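Long-range contact in tRNA (guanine(26)-N(2))-dimethyltransferase (PDB 2DUL), which probably dimethylates N2 of guanine 26 in a number of tRNAs, using S-adenosyl-L-methionine as methyl donor: residues Pro70-Tyr84 with Lys112-Leu124. Numbering follows the deposited sequence.
Sequences PAEEVWLNDISEDAY and KTIVINHDDANRL
Trp75 lays one face of its indole over Val115, whose CG1 stands 3.7 Å from the centroid of the six-membered ring, while Leu124 CD1 meets CZ3 obliquely. A flat, wide ring suits this place because it spans a branched strand residue and a helix leucine together. With CG beside the backbone N (chi1 -70°), the indole lies alongside Val115, pointing the same way. NE1 gives a nearly straight bond in the ring plane to Glu73 OE2, which Tyr131 also binds. With an alanine at Trp75 the indole N-H is gone, which would probably leave a gap beside Val115 and Leu124 and Glu73 OE2 with Tyr131 alone of these two partners.

Farther along this face two buried asparagines lie side by side, joined by one bond, Asn117 ND2 to Asn77 OD1 (2.9 Å). An amide suits Asn77 because it accepts and donates at once: its ND2 reaches Asp119 O (3.0 Å) and Ala54 O, fixing its rotation. Leu124 CD2 presses on Asn77 CB.

On the reverse face Leu76 CD1 and Ile114 CG2, branched and apolar, pack together, and His118 CB sits over the Tyr84 ring. Lysine is long enough for Lys112, turning at its last torsion (chi4 -56°), to bring NZ to Ala71 O at 2.6 Å.

Strands 73-78 and 113-118 run parallel in the Rossmann-like methyltransferase sheet, bonded as in Val115 N to Val74 O and Leu76 N to Val115 O; Asp78, Asp120 and Ala121, at or just beyond their C-terminal ends, are predicted to bind S-adenosyl-L-methionine. Helix 81-94 covers the Leu76 and Ile116 face, with strand 50-53 beside 73-78 and strand 105-109 beside 113-118.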
loop_
_atom_site.group_PDB
_atom_site.type_symbol
_atom_site.label_atom_id
_atom_site.label_comp_id
_atom_site.label_asym_id
_atom_site.label_seq_id
_atom_site.Cartn_x
_atom_site.Cartn_y
_atom_site.Cartn_z
ATOM N N PRO A 70 8.673 -13.686 11.258
ATOM C CA PRO A 70 8.484 -15.131 11.429
ATOM C C PRO A 70 8.479 -15.917 10.114
ATOM O O PRO A 70 8.231 -17.125 10.112
ATOM C CB PRO A 70 7.133 -15.220 12.148
ATOM C CG PRO A 70 7.032 -13.904 12.865
ATOM C CD PRO A 70 7.524 -12.948 11.809
ATOM N N ALA A 71 8.741 -15.240 8.999
ATOM C CA ALA A 71 8.758 -15.920 7.705
ATOM C C ALA A 71 9.746 -17.084 7.765
ATOM O O ALA A 71 10.853 -16.936 8.280
ATOM C CB ALA A 71 9.157 -14.938 6.592
ATOM N N GLU A 72 9.340 -18.241 7.247
ATOM C CA GLU A 72 10.183 -19.435 7.258
ATOM C C GLU A 72 10.891 -19.687 5.931
ATOM O O GLU A 72 12.013 -20.195 5.899
ATOM C CB GLU A 72 9.335 -20.657 7.625
ATOM C CG GLU A 72 8.945 -20.701 9.094
ATOM C CD GLU A 72 7.911 -21.771 9.409
ATOM O OE1 GLU A 72 8.011 -22.887 8.858
ATOM O OE2 GLU A 72 7.004 -21.496 10.222
ATOM N N GLU A 73 10.225 -19.341 4.835
ATOM C CA GLU A 73 10.784 -19.526 3.504
ATOM C C GLU A 73 10.653 -18.193 2.783
ATOM O O GLU A 73 9.543 -17.688 2.590
ATOM C CB GLU A 73 10.012 -20.612 2.748
ATOM C CG GLU A 73 10.664 -21.040 1.443
ATOM C CD GLU A 73 9.911 -22.164 0.750
ATOM O OE1 GLU A 73 9.807 -23.273 1.324
ATOM O OE2 GLU A 73 9.419 -21.939 -0.372
ATOM N N VAL A 74 11.788 -17.620 2.399
ATOM C CA VAL A 74 11.795 -16.325 1.731
ATOM C C VAL A 74 12.397 -16.404 0.339
ATOM O O VAL A 74 13.528 -16.857 0.168
ATOM C CB VAL A 74 12.599 -15.285 2.551
ATOM C CG1 VAL A 74 12.489 -13.905 1.901
ATOM C CG2 VAL A 74 12.092 -15.254 3.993
ATOM N N TRP A 75 11.629 -15.962 -0.652
ATOM C CA TRP A 75 12.090 -15.958 -2.031
ATOM C C TRP A 75 12.454 -14.535 -2.453
ATOM O O TRP A 75 11.715 -13.584 -2.189
ATOM C CB TRP A 75 11.007 -16.501 -2.969
ATOM C CG TRP A 75 10.747 -17.968 -2.818
ATOM C CD1 TRP A 75 10.365 -18.620 -1.682
ATOM C CD2 TRP A 75 10.821 -18.962 -3.847
ATOM N NE1 TRP A 75 10.194 -19.958 -1.940
ATOM C CE2 TRP A 75 10.466 -20.196 -3.261
ATOM C CE3 TRP A 75 11.151 -18.930 -5.208
ATOM C CZ2 TRP A 75 10.430 -21.392 -3.989
ATOM C CZ3 TRP A 75 11.117 -20.119 -5.936
ATOM C CH2 TRP A 75 10.758 -21.334 -5.320
ATOM N N LEU A 76 13.604 -14.404 -3.097
ATOM C CA LEU A 76 14.078 -13.121 -3.594
ATOM C C LEU A 76 14.213 -13.290 -5.098
ATOM O O LEU A 76 14.819 -14.254 -5.563
ATOM C CB LEU A 76 15.443 -12.775 -2.999
ATOM C CG LEU A 76 15.555 -12.541 -1.491
ATOM C CD1 LEU A 76 15.552 -13.872 -0.764
ATOM C CD2 LEU A 76 16.851 -11.796 -1.196
ATOM N N ASN A 77 13.657 -12.362 -5.864
ATOM C CA ASN A 77 13.730 -12.475 -7.313
ATOM C C ASN A 77 14.046 -11.169 -8.028
ATOM O O ASN A 77 13.650 -10.097 -7.587
ATOM C CB ASN A 77 12.403 -13.008 -7.859
ATOM C CG ASN A 77 12.390 -13.095 -9.379
ATOM O OD1 ASN A 77 12.941 -14.028 -9.966
ATOM N ND2 ASN A 77 11.769 -12.110 -10.023
ATOM N N ASP A 78 14.766 -11.278 -9.140
ATOM C CA ASP A 78 15.087 -10.125 -9.976
ATOM C C ASP A 78 15.514 -10.622 -11.352
ATOM O O ASP A 78 16.227 -11.620 -11.475
ATOM C CB ASP A 78 16.199 -9.270 -9.367
ATOM C CG ASP A 78 16.169 -7.837 -9.885
ATOM O OD1 ASP A 78 15.709 -6.945 -9.142
ATOM O OD2 ASP A 78 16.583 -7.608 -11.042
ATOM N N ILE A 79 15.079 -9.920 -12.388
ATOM C CA ILE A 79 15.402 -10.305 -13.751
ATOM C C ILE A 79 16.831 -9.922 -14.146
ATOM O O ILE A 79 17.391 -10.480 -15.087
ATOM C CB ILE A 79 14.406 -9.658 -14.741
ATOM C CG1 ILE A 79 14.583 -10.256 -16.138
ATOM C CG2 ILE A 79 14.615 -8.153 -14.771
ATOM C CD1 ILE A 79 13.581 -9.744 -17.148
ATOM N N SER A 80 17.418 -8.978 -13.419
ATOM C CA SER A 80 18.773 -8.515 -13.713
ATOM C C SER A 80 19.886 -9.406 -13.176
ATOM O O SER A 80 19.880 -9.790 -12.007
ATOM C CB SER A 80 18.970 -7.100 -13.169
ATOM O OG SER A 80 20.343 -6.739 -13.195
ATOM N N GLU A 81 20.846 -9.721 -14.043
ATOM C CA GLU A 81 21.997 -10.547 -13.681
ATOM C C GLU A 81 22.826 -9.873 -12.586
ATOM O O GLU A 81 23.292 -10.531 -11.653
ATOM C CB GLU A 81 22.882 -10.781 -14.911
ATOM C CG GLU A 81 24.198 -11.495 -14.624
ATOM C CD GLU A 81 24.043 -12.997 -14.490
ATOM O OE1 GLU A 81 23.315 -13.453 -13.582
ATOM O OE2 GLU A 81 24.654 -13.726 -15.301
ATOM N N ASP A 82 23.026 -8.564 -12.717
ATOM C CA ASP A 82 23.790 -7.806 -11.732
ATOM C C ASP A 82 23.093 -7.853 -10.379
ATOM O O ASP A 82 23.735 -8.030 -9.344
ATOM C CB ASP A 82 23.938 -6.347 -12.173
ATOM C CG ASP A 82 24.900 -6.180 -13.333
ATOM O OD1 ASP A 82 25.083 -5.032 -13.788
ATOM O OD2 ASP A 82 25.475 -7.193 -13.786
ATOM N N ALA A 83 21.775 -7.684 -10.392
ATOM C CA ALA A 83 21.007 -7.719 -9.156
ATOM C C ALA A 83 21.108 -9.110 -8.537
ATOM O O ALA A 83 21.334 -9.250 -7.335
ATOM C CB ALA A 83 19.551 -7.367 -9.432
ATOM N N TYR A 84 20.957 -10.135 -9.369
ATOM C CA TYR A 84 21.033 -11.519 -8.902
ATOM C C TYR A 84 22.372 -11.799 -8.213
ATOM O O TYR A 84 22.417 -12.384 -7.128
ATOM C CB TYR A 84 20.845 -12.480 -10.078
ATOM C CG TYR A 84 20.976 -13.941 -9.704
ATOM C CD1 TYR A 84 20.047 -14.555 -8.860
ATOM C CD2 TYR A 84 22.029 -14.711 -10.195
ATOM C CE1 TYR A 84 20.163 -15.908 -8.519
ATOM C CE2 TYR A 84 22.159 -16.064 -9.860
ATOM C CZ TYR A 84 21.220 -16.656 -9.022
ATOM O OH TYR A 84 21.332 -17.994 -8.706
ATOM N N LYS A 112 15.986 -20.636 8.354
ATOM C CA LYS A 112 15.042 -20.104 7.394
ATOM C C LYS A 112 15.575 -20.513 6.028
ATOM O O LYS A 112 16.787 -20.583 5.823
ATOM C CB LYS A 112 14.948 -18.582 7.514
ATOM C CG LYS A 112 14.391 -18.129 8.852
ATOM C CD LYS A 112 13.998 -16.671 8.833
ATOM C CE LYS A 112 13.378 -16.266 10.161
ATOM N NZ LYS A 112 12.217 -17.124 10.508
ATOM N N THR A 113 14.672 -20.821 5.108
ATOM C CA THR A 113 15.075 -21.213 3.770
ATOM C C THR A 113 15.012 -19.975 2.894
ATOM O O THR A 113 13.993 -19.286 2.848
ATOM C CB THR A 113 14.149 -22.311 3.218
ATOM O OG1 THR A 113 14.339 -23.498 3.992
ATOM C CG2 THR A 113 14.462 -22.616 1.758
ATOM N N ILE A 114 16.121 -19.688 2.223
ATOM C CA ILE A 114 16.218 -18.525 1.354
ATOM C C ILE A 114 16.423 -19.001 -0.077
ATOM O O ILE A 114 17.319 -19.798 -0.356
ATOM C CB ILE A 114 17.397 -17.630 1.784
ATOM C CG1 ILE A 114 17.187 -17.181 3.230
ATOM C CG2 ILE A 114 17.514 -16.420 0.858
ATOM C CD1 ILE A 114 18.388 -16.509 3.849
ATOM N N VAL A 115 15.573 -18.520 -0.975
ATOM C CA VAL A 115 15.641 -18.899 -2.377
ATOM C C VAL A 115 15.868 -17.649 -3.215
ATOM O O VAL A 115 15.019 -16.758 -3.263
ATOM C CB VAL A 115 14.333 -19.574 -2.828
ATOM C CG1 VAL A 115 14.467 -20.065 -4.262
ATOM C CG2 VAL A 115 14.000 -20.728 -1.887
ATOM N N ILE A 116 17.025 -17.581 -3.860
ATOM C CA ILE A 116 17.367 -16.440 -4.696
ATOM C C ILE A 116 17.134 -16.852 -6.144
ATOM O O ILE A 116 17.696 -17.839 -6.623
ATOM C CB ILE A 116 18.834 -16.031 -4.486
ATOM C CG1 ILE A 116 19.141 -15.984 -2.981
ATOM C CG2 ILE A 116 19.085 -14.662 -5.110
ATOM C CD1 ILE A 116 20.577 -15.594 -2.651
ATOM N N ASN A 117 16.313 -16.080 -6.842
ATOM C CA ASN A 117 15.949 -16.395 -8.213
ATOM C C ASN A 117 16.313 -15.301 -9.217
ATOM O O ASN A 117 16.170 -14.110 -8.940
ATOM C CB ASN A 117 14.436 -16.652 -8.260
ATOM C CG ASN A 117 14.017 -17.517 -9.432
ATOM O OD1 ASN A 117 14.328 -18.711 -9.485
ATOM N ND2 ASN A 117 13.302 -16.922 -10.379
ATOM N N HIS A 118 16.784 -15.721 -10.385
ATOM C CA HIS A 118 17.133 -14.792 -11.454
ATOM C C HIS A 118 16.106 -15.024 -12.558
ATOM O O HIS A 118 16.208 -16.003 -13.297
ATOM C CB HIS A 118 18.527 -15.091 -12.004
ATOM C CG HIS A 118 18.884 -14.275 -13.207
ATOM N ND1 HIS A 118 19.762 -14.715 -14.175
ATOM C CD2 HIS A 118 18.493 -13.037 -13.592
ATOM C CE1 HIS A 118 19.895 -13.785 -15.103
ATOM N NE2 HIS A 118 19.135 -12.755 -14.772
ATOM N N ASP A 119 15.122 -14.138 -12.677
ATOM C CA ASP A 119 14.099 -14.322 -13.698
ATOM C C ASP A 119 13.043 -13.227 -13.656
ATOM O O ASP A 119 13.004 -12.420 -12.727
ATOM C CB ASP A 119 13.434 -15.688 -13.486
ATOM C CG ASP A 119 12.587 -16.130 -14.663
ATOM O OD1 ASP A 119 12.956 -15.841 -15.824
ATOM O OD2 ASP A 119 11.554 -16.788 -14.421
ATOM N N ASP A 120 12.195 -13.199 -14.678
ATOM C CA ASP A 120 11.103 -12.237 -14.750
ATOM C C ASP A 120 10.134 -12.622 -13.632
ATOM O O ASP A 120 9.810 -13.800 -13.463
ATOM C CB ASP A 120 10.422 -12.340 -16.122
ATOM C CG ASP A 120 9.142 -11.518 -16.219
ATOM O OD1 ASP A 120 8.831 -10.741 -15.292
ATOM O OD2 ASP A 120 8.446 -11.650 -17.243
ATOM N N ALA A 121 9.689 -11.636 -12.860
ATOM C CA ALA A 121 8.768 -11.894 -11.755
ATOM C C ALA A 121 7.516 -12.645 -12.208
ATOM O O ALA A 121 7.021 -13.517 -11.494
ATOM C CB ALA A 121 8.374 -10.586 -11.085
ATOM N N ASN A 122 7.001 -12.303 -13.388
ATOM C CA ASN A 122 5.812 -12.976 -13.907
ATOM C C ASN A 122 6.072 -14.457 -14.169
ATOM O O ASN A 122 5.190 -15.295 -13.966
ATOM C CB ASN A 122 5.318 -12.313 -15.201
ATOM C CG ASN A 122 4.385 -11.137 -14.940
ATOM O OD1 ASN A 122 3.578 -11.163 -14.008
ATOM N ND2 ASN A 122 4.477 -10.106 -15.780
ATOM N N ARG A 123 7.280 -14.786 -14.617
ATOM C CA ARG A 123 7.610 -16.180 -14.888
ATOM C C ARG A 123 7.732 -16.946 -13.576
ATOM O O ARG A 123 7.209 -18.056 -13.447
ATOM C CB ARG A 123 8.910 -16.280 -15.692
ATOM C CG ARG A 123 9.251 -17.698 -16.141
ATOM C CD ARG A 123 10.336 -17.674 -17.210
ATOM N NE ARG A 123 10.760 -19.011 -17.622
ATOM C CZ ARG A 123 11.552 -19.805 -16.906
ATOM N NH1 ARG A 123 12.013 -19.399 -15.732
ATOM N NH2 ARG A 123 11.884 -21.005 -17.365
ATOM N N LEU A 124 8.408 -16.353 -12.596
ATOM C CA LEU A 124 8.550 -17.012 -11.299
ATOM C C LEU A 124 7.186 -17.243 -10.636
ATOM O O LEU A 124 6.897 -18.346 -10.167
ATOM C CB LEU A 124 9.442 -16.187 -10.361
ATOM C CG LEU A 124 9.592 -16.743 -8.938
ATOM C CD1 LEU A 124 10.112 -18.177 -8.974
ATOM C CD2 LEU A 124 10.533 -15.856 -8.154
#